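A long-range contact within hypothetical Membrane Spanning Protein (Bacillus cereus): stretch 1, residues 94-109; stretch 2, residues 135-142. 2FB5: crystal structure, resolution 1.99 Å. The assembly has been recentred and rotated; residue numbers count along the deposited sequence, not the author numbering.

Stretch 1, residues 94-109: ALIVVERNETLEALIQ
Stretch 2, residues 135-142: DGAVLVKN

The apolar centre of this contact is Leu-139, which loses 78 Å² of surface to the other stretch, more than any other residue here. With chi1 near 170° (t) and chi2 near 53° (p), its CA-to-CB bond points to the face of the sheet that also carries Val-97, but its branched end comes nearer to stretch 1. CD1 of Leu-139 lies 3.8 Å from CG1 of Val-97 (chi1 t) and 4.0 Å from CD1 of Leu-104, and CD1 of Ile-108 touches both methyls, 4.2 Å from CD2 and 4.3 Å from CD1 of Leu-139. Leu-104 (chi1 m, chi2 t) and Ile-108 (m, t) belong to the loop that follows the first strand and returns over this face of the sheet; both point their CA-to-CB bonds toward stretch 2. A leucine suits the centre because its two terminal methyls can meet several neighbours at once. In the loop, a backbone bond from Leu-107 N to Leu-104 O (3.0 Å) and a weak one from Ile-108 N to the same oxygen (3.1 Å) make a compact turn between the two apolar residues. Val-97 also reaches Ala-137, with CG2 of Val-97 4.2 Å from CB of Ala-137, and CD2 of Leu-95 (t, p) approaches that same CB to 3.7 Å; the small alanine leaves room for both larger side chains.

The face bearing Ile-96, Val-98, Val-138 and Val-140 is equally apolar. CG2 of Ile-96 (m, t) lies 3.9 Å from CG2 of Val-140 and 4.3 Å from CG1 of Val-138, and CG1 of Val-98 is 4.5 Å from CG1 of Val-140. The three valines here all have chi1 in the t well. Such beta-branched residues favour extended backbones and fill the space close to the sheet.

Between these two layers of side chains, strand 94-98 runs parallel to its partner, their axes 26° apart and 4.6 Å at closest approach. Ile-96 pairs with Val-138, Val-97 with Leu-139 and Val-98 with Val-140, at CA-CA separations of 4.9, 4.8 and 4.9 Å. Phi/psi values of -86/124 at Val-97 and -107/129 at Leu-139 typify the extended chains. Four hydrogen bonds fix the register: Val-138 N to Leu-95 O (2.9 Å), Val-97 N to Val-138 O (2.8 Å), Val-140 N to Val-97 O (2.8 Å) and Glu-99 N to Val-140 O (3.0 Å). Val-97 bonds to Val-138 and Val-140, on either side of its partner Leu-139, and Val-138 likewise bonds to Leu-95 and Val-97, the pattern of parallel pairing.

Gly-136 precedes the pairing at phi/psi 135/-173, where a CB would jam against the preceding carbonyl oxygen. At the other end lies the polar edge. Glu-99 (t, t, chi3 -38°) and Lys-141 (t, p, t, t) form a salt bridge, OE2 of Glu-99 to NZ of Lys-141 at 2.9 Å, their long chains bringing opposite charges together. One water accepts from Lys-141 NZ (3.0 Å) and donates to Arg-100 O (2.6 Å); another donates to Glu-99 O (2.7 Å) and accepts from Asn-142 N (2.6 Å), linking the two stretches just beyond the last bridge, Val-98 with Val-140.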

ATOM      1  N   ALA A  94     -31.988 -10.525   7.869  1.00 24.28           N
ATOM      2  CA  ALA A  94     -31.463  -9.385   7.136  1.00 23.13           C
ATOM      3  C   ALA A  94     -30.445  -9.865   6.136  1.00 22.36           C
ATOM      4  O   ALA A  94     -29.773 -10.861   6.375  1.00 22.56           O
ATOM      5  CB  ALA A  94     -30.824  -8.368   8.090  1.00 22.90           C
ATOM      6  N   LEU A  95     -30.320  -9.129   5.034  1.00 21.88           N
ATOM      7  CA  LEU A  95     -29.408  -9.470   3.955  1.00 21.28           C
ATOM      8  C   LEU A  95     -28.908  -8.156   3.359  1.00 21.44           C
ATOM      9  O   LEU A  95     -29.658  -7.476   2.656  1.00 21.75           O
ATOM     10  CB  LEU A  95     -30.146 -10.306   2.896  1.00 20.85           C
ATOM     11  CG  LEU A  95     -29.391 -10.843   1.686  1.00 21.68           C
ATOM     12  CD1 LEU A  95     -28.300 -11.811   2.098  1.00 21.08           C
ATOM     13  CD2 LEU A  95     -30.372 -11.551   0.726  1.00 21.97           C
ATOM     14  N   ILE A  96     -27.664  -7.788   3.674  1.00 20.97           N
ATOM     15  CA  ILE A  96     -27.116  -6.487   3.282  1.00 20.70           C
ATOM     16  C   ILE A  96     -25.870  -6.626   2.420  1.00 20.61           C
ATOM     17  O   ILE A  96     -24.815  -7.060   2.896  1.00 21.04           O
ATOM     18  CB  ILE A  96     -26.767  -5.599   4.515  1.00 20.53           C
ATOM     19  CG1 ILE A  96     -28.014  -5.392   5.397  1.00 20.97           C
ATOM     20  CG2 ILE A  96     -26.177  -4.270   4.037  1.00 20.08           C
ATOM     21  CD1 ILE A  96     -27.787  -4.551   6.689  1.00 21.38           C
ATOM     22  N   VAL A  97     -26.004  -6.255   1.151  1.00 21.38           N
ATOM     23  CA  VAL A  97     -24.902  -6.290   0.183  1.00 21.17           C
ATOM     24  C   VAL A  97     -24.105  -4.985   0.284  1.00 21.79           C
ATOM     25  O   VAL A  97     -24.676  -3.899   0.154  1.00 21.27           O
ATOM     26  CB  VAL A  97     -25.443  -6.401  -1.259  1.00 21.80           C
ATOM     27  CG1 VAL A  97     -24.305  -6.309  -2.285  1.00 22.36           C
ATOM     28  CG2 VAL A  97     -26.215  -7.714  -1.451  1.00 19.47           C
ATOM     29  N   VAL A  98     -22.798  -5.078   0.519  1.00 21.57           N
ATOM     30  CA  VAL A  98     -21.969  -3.892   0.408  1.00 21.68           C
ATOM     31  C   VAL A  98     -21.141  -3.984  -0.865  1.00 21.79           C
ATOM     32  O   VAL A  98     -20.276  -4.852  -0.982  1.00 21.76           O
ATOM     33  CB  VAL A  98     -21.060  -3.687   1.633  1.00 22.15           C
ATOM     34  CG1 VAL A  98     -20.314  -2.368   1.504  1.00 21.02           C
ATOM     35  CG2 VAL A  98     -21.895  -3.739   2.910  1.00 21.50           C
ATOM     36  N   GLU A  99     -21.441  -3.102  -1.818  1.00 21.39           N
ATOM     37  CA  GLU A  99     -20.697  -3.012  -3.062  1.00 21.80           C
ATOM     38  C   GLU A  99     -19.251  -2.656  -2.770  1.00 22.01           C
ATOM     39  O   GLU A  99     -18.968  -1.754  -1.954  1.00 21.18           O
ATOM     40  CB  GLU A  99     -21.303  -1.959  -3.992  1.00 21.96           C
ATOM     41  CG  GLU A  99     -20.743  -2.009  -5.408  1.00 21.80           C
ATOM     42  CD  GLU A  99     -21.501  -1.114  -6.387  1.00 23.29           C
ATOM     43  OE1 GLU A  99     -22.744  -1.020  -6.291  1.00 24.77           O
ATOM     44  OE2 GLU A  99     -20.842  -0.503  -7.257  1.00 25.02           O
ATOM     45  N   ARG A 100     -18.341  -3.376  -3.419  1.00 21.82           N
ATOM     46  CA  ARG A 100     -16.911  -3.116  -3.235  1.00 22.81           C
ATOM     47  C   ARG A 100     -16.313  -2.600  -4.558  1.00 23.29           C
ATOM     48  O   ARG A 100     -16.792  -1.584  -5.072  1.00 23.19           O
ATOM     49  CB  ARG A 100     -16.191  -4.326  -2.571  1.00 21.74           C
ATOM     50  CG  ARG A 100     -16.627  -4.512  -1.091  1.00 22.20           C
ATOM     51  CD  ARG A 100     -16.070  -5.764  -0.406  1.00 22.94           C
ATOM     52  NE  ARG A 100     -14.680  -5.639   0.041  1.00 22.82           N
ATOM     53  CZ  ARG A 100     -13.672  -6.366  -0.439  1.00 25.28           C
ATOM     54  NH1 ARG A 100     -13.892  -7.263  -1.389  1.00 22.26           N
ATOM     55  NH2 ARG A 100     -12.444  -6.200   0.026  1.00 24.13           N
ATOM     56  N   ASN A 101     -15.298  -3.258  -5.111  1.00 23.94           N
ATOM     57  CA  ASN A 101     -14.680  -2.743  -6.335  1.00 25.85           C
ATOM     58  C   ASN A 101     -15.494  -3.015  -7.612  1.00 26.54           C
ATOM     59  O   ASN A 101     -15.380  -2.276  -8.593  1.00 27.22           O
ATOM     60  CB  ASN A 101     -13.231  -3.236  -6.501  1.00 26.40           C
ATOM     61  CG  ASN A 101     -12.510  -2.555  -7.677  1.00 29.85           C
ATOM     62  OD1 ASN A 101     -12.420  -1.332  -7.722  1.00 31.86           O
ATOM     63  ND2 ASN A 101     -12.046  -3.351  -8.657  1.00 31.35           N
ATOM     64  N   GLU A 102     -16.313  -4.062  -7.604  1.00 26.48           N
ATOM     65  CA  GLU A 102     -17.050  -4.452  -8.802  1.00 27.30           C
ATOM     66  C   GLU A 102     -18.522  -4.028  -8.768  1.00 26.95           C
ATOM     67  O   GLU A 102     -19.201  -4.160  -7.733  1.00 26.02           O
ATOM     68  CB  GLU A 102     -16.916  -5.962  -9.044  1.00 27.40           C
ATOM     69  CG  GLU A 102     -15.471  -6.405  -9.184  1.00 28.48           C
ATOM     70  CD  GLU A 102     -15.263  -7.914  -9.114  1.00 30.11           C
ATOM     71  OE1 GLU A 102     -16.246  -8.691  -9.148  1.00 32.78           O
ATOM     72  OE2 GLU A 102     -14.085  -8.321  -9.019  1.00 35.03           O
ATOM     73  N   THR A 103     -19.007  -3.510  -9.897  1.00 26.63           N
ATOM     74  CA  THR A 103     -20.405  -3.056  -9.991  1.00 26.75           C
ATOM     75  C   THR A 103     -21.353  -4.253 -10.101  1.00 26.47           C
ATOM     76  O   THR A 103     -20.978  -5.312 -10.605  1.00 26.09           O
ATOM     77  CB  THR A 103     -20.635  -2.040 -11.148  1.00 27.03           C
ATOM     78  OG1 THR A 103     -20.483  -2.696 -12.407  1.00 28.78           O
ATOM     79  CG2 THR A 103     -19.644  -0.862 -11.055  1.00 26.97           C
ATOM     80  N   LEU A 104     -22.581  -4.076  -9.630  1.00 25.67           N
ATOM     81  CA  LEU A 104     -23.459  -5.208  -9.373  1.00 25.38           C
ATOM     82  C   LEU A 104     -24.802  -5.185 -10.103  1.00 25.17           C
ATOM     83  O   LEU A 104     -25.623  -6.084  -9.909  1.00 24.04           O
ATOM     84  CB  LEU A 104     -23.709  -5.299  -7.860  1.00 24.87           C
ATOM     85  CG  LEU A 104     -22.450  -5.410  -6.994  1.00 24.96           C
ATOM     86  CD1 LEU A 104     -22.792  -5.279  -5.520  1.00 22.69           C
ATOM     87  CD2 LEU A 104     -21.746  -6.745  -7.282  1.00 23.77           C
ATOM     88  N   GLU A 105     -25.023  -4.169 -10.937  1.00 25.37           N
ATOM     89  CA  GLU A 105     -26.341  -3.965 -11.559  1.00 25.82           C
ATOM     90  C   GLU A 105     -26.780  -5.105 -12.499  1.00 25.40           C
ATOM     91  O   GLU A 105     -27.972  -5.343 -12.655  1.00 25.10           O
ATOM     92  CB  GLU A 105     -26.418  -2.601 -12.273  1.00 26.39           C
ATOM     93  CG  GLU A 105     -25.733  -2.555 -13.638  1.00 30.20           C
ATOM     94  CD  GLU A 105     -24.214  -2.639 -13.549  1.00 33.08           C
ATOM     95  OE1 GLU A 105     -23.591  -3.125 -14.513  1.00 34.46           O
ATOM     96  OE2 GLU A 105     -23.647  -2.236 -12.508  1.00 33.75           O
ATOM     97  N   ALA A 106     -25.828  -5.808 -13.104  1.00 24.72           N
ATOM     98  CA  ALA A 106     -26.173  -6.937 -13.976  1.00 24.62           C
ATOM     99  C   ALA A 106     -26.474  -8.208 -13.177  1.00 24.13           C
ATOM    100  O   ALA A 106     -27.039  -9.160 -13.708  1.00 23.82           O
ATOM    101  CB  ALA A 106     -25.070  -7.192 -14.988  1.00 24.60           C
ATOM    102  N   LEU A 107     -26.098  -8.214 -11.897  1.00 23.92           N
ATOM    103  CA  LEU A 107     -26.240  -9.409 -11.055  1.00 23.88           C
ATOM    104  C   LEU A 107     -27.415  -9.357 -10.081  1.00 24.35           C
ATOM    105  O   LEU A 107     -27.859 -10.396  -9.576  1.00 24.15           O
ATOM    106  CB  LEU A 107     -24.943  -9.647 -10.269  1.00 24.08           C
ATOM    107  CG  LEU A 107     -23.685  -9.996 -11.072  1.00 22.81           C
ATOM    108  CD1 LEU A 107     -22.459  -9.907 -10.175  1.00 22.25           C
ATOM    109  CD2 LEU A 107     -23.808 -11.394 -11.663  1.00 22.33           C
ATOM    110  N   ILE A 108     -27.885  -8.142  -9.796  1.00 24.48           N
ATOM    111  CA  ILE A 108     -28.946  -7.925  -8.824  1.00 24.71           C
ATOM    112  C   ILE A 108     -30.200  -7.472  -9.557  1.00 24.86           C
ATOM    113  O   ILE A 108     -30.145  -6.557 -10.380  1.00 25.47           O
ATOM    114  CB  ILE A 108     -28.511  -6.852  -7.782  1.00 24.39           C
ATOM    115  CG1 ILE A 108     -27.367  -7.389  -6.909  1.00 24.34           C
ATOM    116  CG2 ILE A 108     -29.709  -6.359  -6.961  1.00 24.86           C
ATOM    117  CD1 ILE A 108     -26.809  -6.357  -5.859  1.00 24.02           C
ATOM    118  N   GLN A 109     -31.323  -8.122  -9.279  1.00 24.91           N
ATOM    119  CA  GLN A 109     -32.593  -7.640  -9.794  1.00 25.54           C
ATOM    120  C   GLN A 109     -33.203  -6.703  -8.749  1.00 24.45           C
ATOM    121  O   GLN A 109     -33.503  -7.119  -7.625  1.00 24.17           O
ATOM    122  CB  GLN A 109     -33.534  -8.798 -10.129  1.00 25.81           C
ATOM    123  CG  GLN A 109     -32.955  -9.763 -11.188  1.00 31.06           C
ATOM    124  CD  GLN A 109     -32.508 -11.086 -10.587  1.00 36.28           C
ATOM    125  OE1 GLN A 109     -33.330 -11.972 -10.363  1.00 39.53           O
ATOM    126  NE2 GLN A 109     -31.199 -11.229 -10.328  1.00 39.09           N
ATOM    127  N   ASP A 135     -38.407  -8.596   2.514  1.00 29.93           N
ATOM    128  CA  ASP A 135     -38.116  -9.835   1.780  1.00 30.87           C
ATOM    129  C   ASP A 135     -37.169  -9.585   0.594  1.00 30.57           C
ATOM    130  O   ASP A 135     -37.606  -9.246  -0.501  1.00 32.19           O
ATOM    131  CB  ASP A 135     -39.439 -10.490   1.336  1.00 31.26           C
ATOM    132  CG  ASP A 135     -39.246 -11.838   0.635  1.00 33.43           C
ATOM    133  OD1 ASP A 135     -38.246 -12.530   0.904  1.00 35.66           O
ATOM    134  OD2 ASP A 135     -40.116 -12.209  -0.189  1.00 35.55           O
ATOM    135  N   GLY A 136     -35.873  -9.775   0.811  1.00 29.44           N
ATOM    136  CA  GLY A 136     -34.871  -9.544  -0.230  1.00 27.06           C
ATOM    137  C   GLY A 136     -33.693  -8.777   0.343  1.00 25.91           C
ATOM    138  O   GLY A 136     -33.635  -8.558   1.546  1.00 25.76           O
ATOM    139  N   ALA A 137     -32.762  -8.372  -0.517  1.00 24.35           N
ATOM    140  CA  ALA A 137     -31.507  -7.765  -0.087  1.00 23.17           C
ATOM    141  C   ALA A 137     -31.527  -6.250  -0.176  1.00 22.70           C
ATOM    142  O   ALA A 137     -32.101  -5.680  -1.102  1.00 22.49           O
ATOM    143  CB  ALA A 137     -30.357  -8.292  -0.929  1.00 23.59           C
ATOM    144  N   VAL A 138     -30.859  -5.611   0.777  1.00 21.47           N
ATOM    145  CA  VAL A 138     -30.504  -4.207   0.647  1.00 21.07           C
ATOM    146  C   VAL A 138     -29.163  -4.112  -0.084  1.00 21.10           C
ATOM    147  O   VAL A 138     -28.265  -4.915   0.162  1.00 21.59           O
ATOM    148  CB  VAL A 138     -30.418  -3.531   2.038  1.00 21.04           C
ATOM    149  CG1 VAL A 138     -29.490  -2.323   2.019  1.00 20.02           C
ATOM    150  CG2 VAL A 138     -31.803  -3.130   2.484  1.00 21.04           C
ATOM    151  N   LEU A 139     -29.040  -3.142  -0.983  1.00 20.68           N
ATOM    152  CA  LEU A 139     -27.764  -2.834  -1.620  1.00 20.76           C
ATOM    153  C   LEU A 139     -27.238  -1.524  -1.055  1.00 20.72           C
ATOM    154  O   LEU A 139     -27.953  -0.524  -1.060  1.00 19.85           O
ATOM    155  CB  LEU A 139     -27.934  -2.684  -3.130  1.00 20.24           C
ATOM    156  CG  LEU A 139     -26.743  -2.138  -3.948  1.00 21.07           C
ATOM    157  CD1 LEU A 139     -25.459  -2.939  -3.679  1.00 19.35           C
ATOM    158  CD2 LEU A 139     -27.093  -2.169  -5.439  1.00 21.78           C
ATOM    159  N   VAL A 140     -25.985  -1.533  -0.602  1.00 20.81           N
ATOM    160  CA  VAL A 140     -25.339  -0.337  -0.055  1.00 21.38           C
ATOM    161  C   VAL A 140     -24.185   0.035  -0.997  1.00 22.06           C
ATOM    162  O   VAL A 140     -23.381  -0.826  -1.362  1.00 22.01           O
ATOM    163  CB  VAL A 140     -24.791  -0.609   1.370  1.00 22.24           C
ATOM    164  CG1 VAL A 140     -23.783   0.453   1.801  1.00 20.87           C
ATOM    165  CG2 VAL A 140     -25.929  -0.735   2.385  1.00 22.05           C
ATOM    166  N   LYS A 141     -24.136   1.297  -1.414  1.00 21.44           N
ATOM    167  CA  LYS A 141     -22.987   1.816  -2.143  1.00 21.78           C
ATOM    168  C   LYS A 141     -22.465   2.978  -1.321  1.00 21.93           C
ATOM    169  O   LYS A 141     -23.122   4.006  -1.232  1.00 21.44           O
ATOM    170  CB  LYS A 141     -23.389   2.292  -3.534  1.00 21.96           C
ATOM    171  CG  LYS A 141     -22.308   3.053  -4.295  1.00 24.12           C
ATOM    172  CD  LYS A 141     -21.218   2.120  -4.803  1.00 27.45           C
ATOM    173  CE  LYS A 141     -20.286   2.835  -5.766  1.00 29.05           C
ATOM    174  NZ  LYS A 141     -19.376   1.843  -6.412  1.00 28.73           N
ATOM    175  N   ASN A 142     -21.291   2.793  -0.724  1.00 22.00           N
ATOM    176  CA  ASN A 142     -20.678   3.803   0.146  1.00 22.58           C
ATOM    177  C   ASN A 142     -21.627   4.189   1.287  1.00 22.22           C
ATOM    178  O   ASN A 142     -21.900   3.355   2.151  1.00 22.65           O
ATOM    179  CB  ASN A 142     -20.171   5.010  -0.677  1.00 22.53           C
ATOM    180  CG  ASN A 142     -19.169   5.874   0.090  1.00 25.20           C
ATOM    181  OD1 ASN A 142     -18.692   5.503   1.169  1.00 25.95           O
ATOM    182  ND2 ASN A 142     -18.849   7.044  -0.472  1.00 25.73           N
TER
HETATM  183  O   HOH W   1     -17.787   0.611  -4.127  1.00 26.80           O
HETATM  184  O   HOH W   2     -19.807   0.621  -0.942  1.00 29.70           O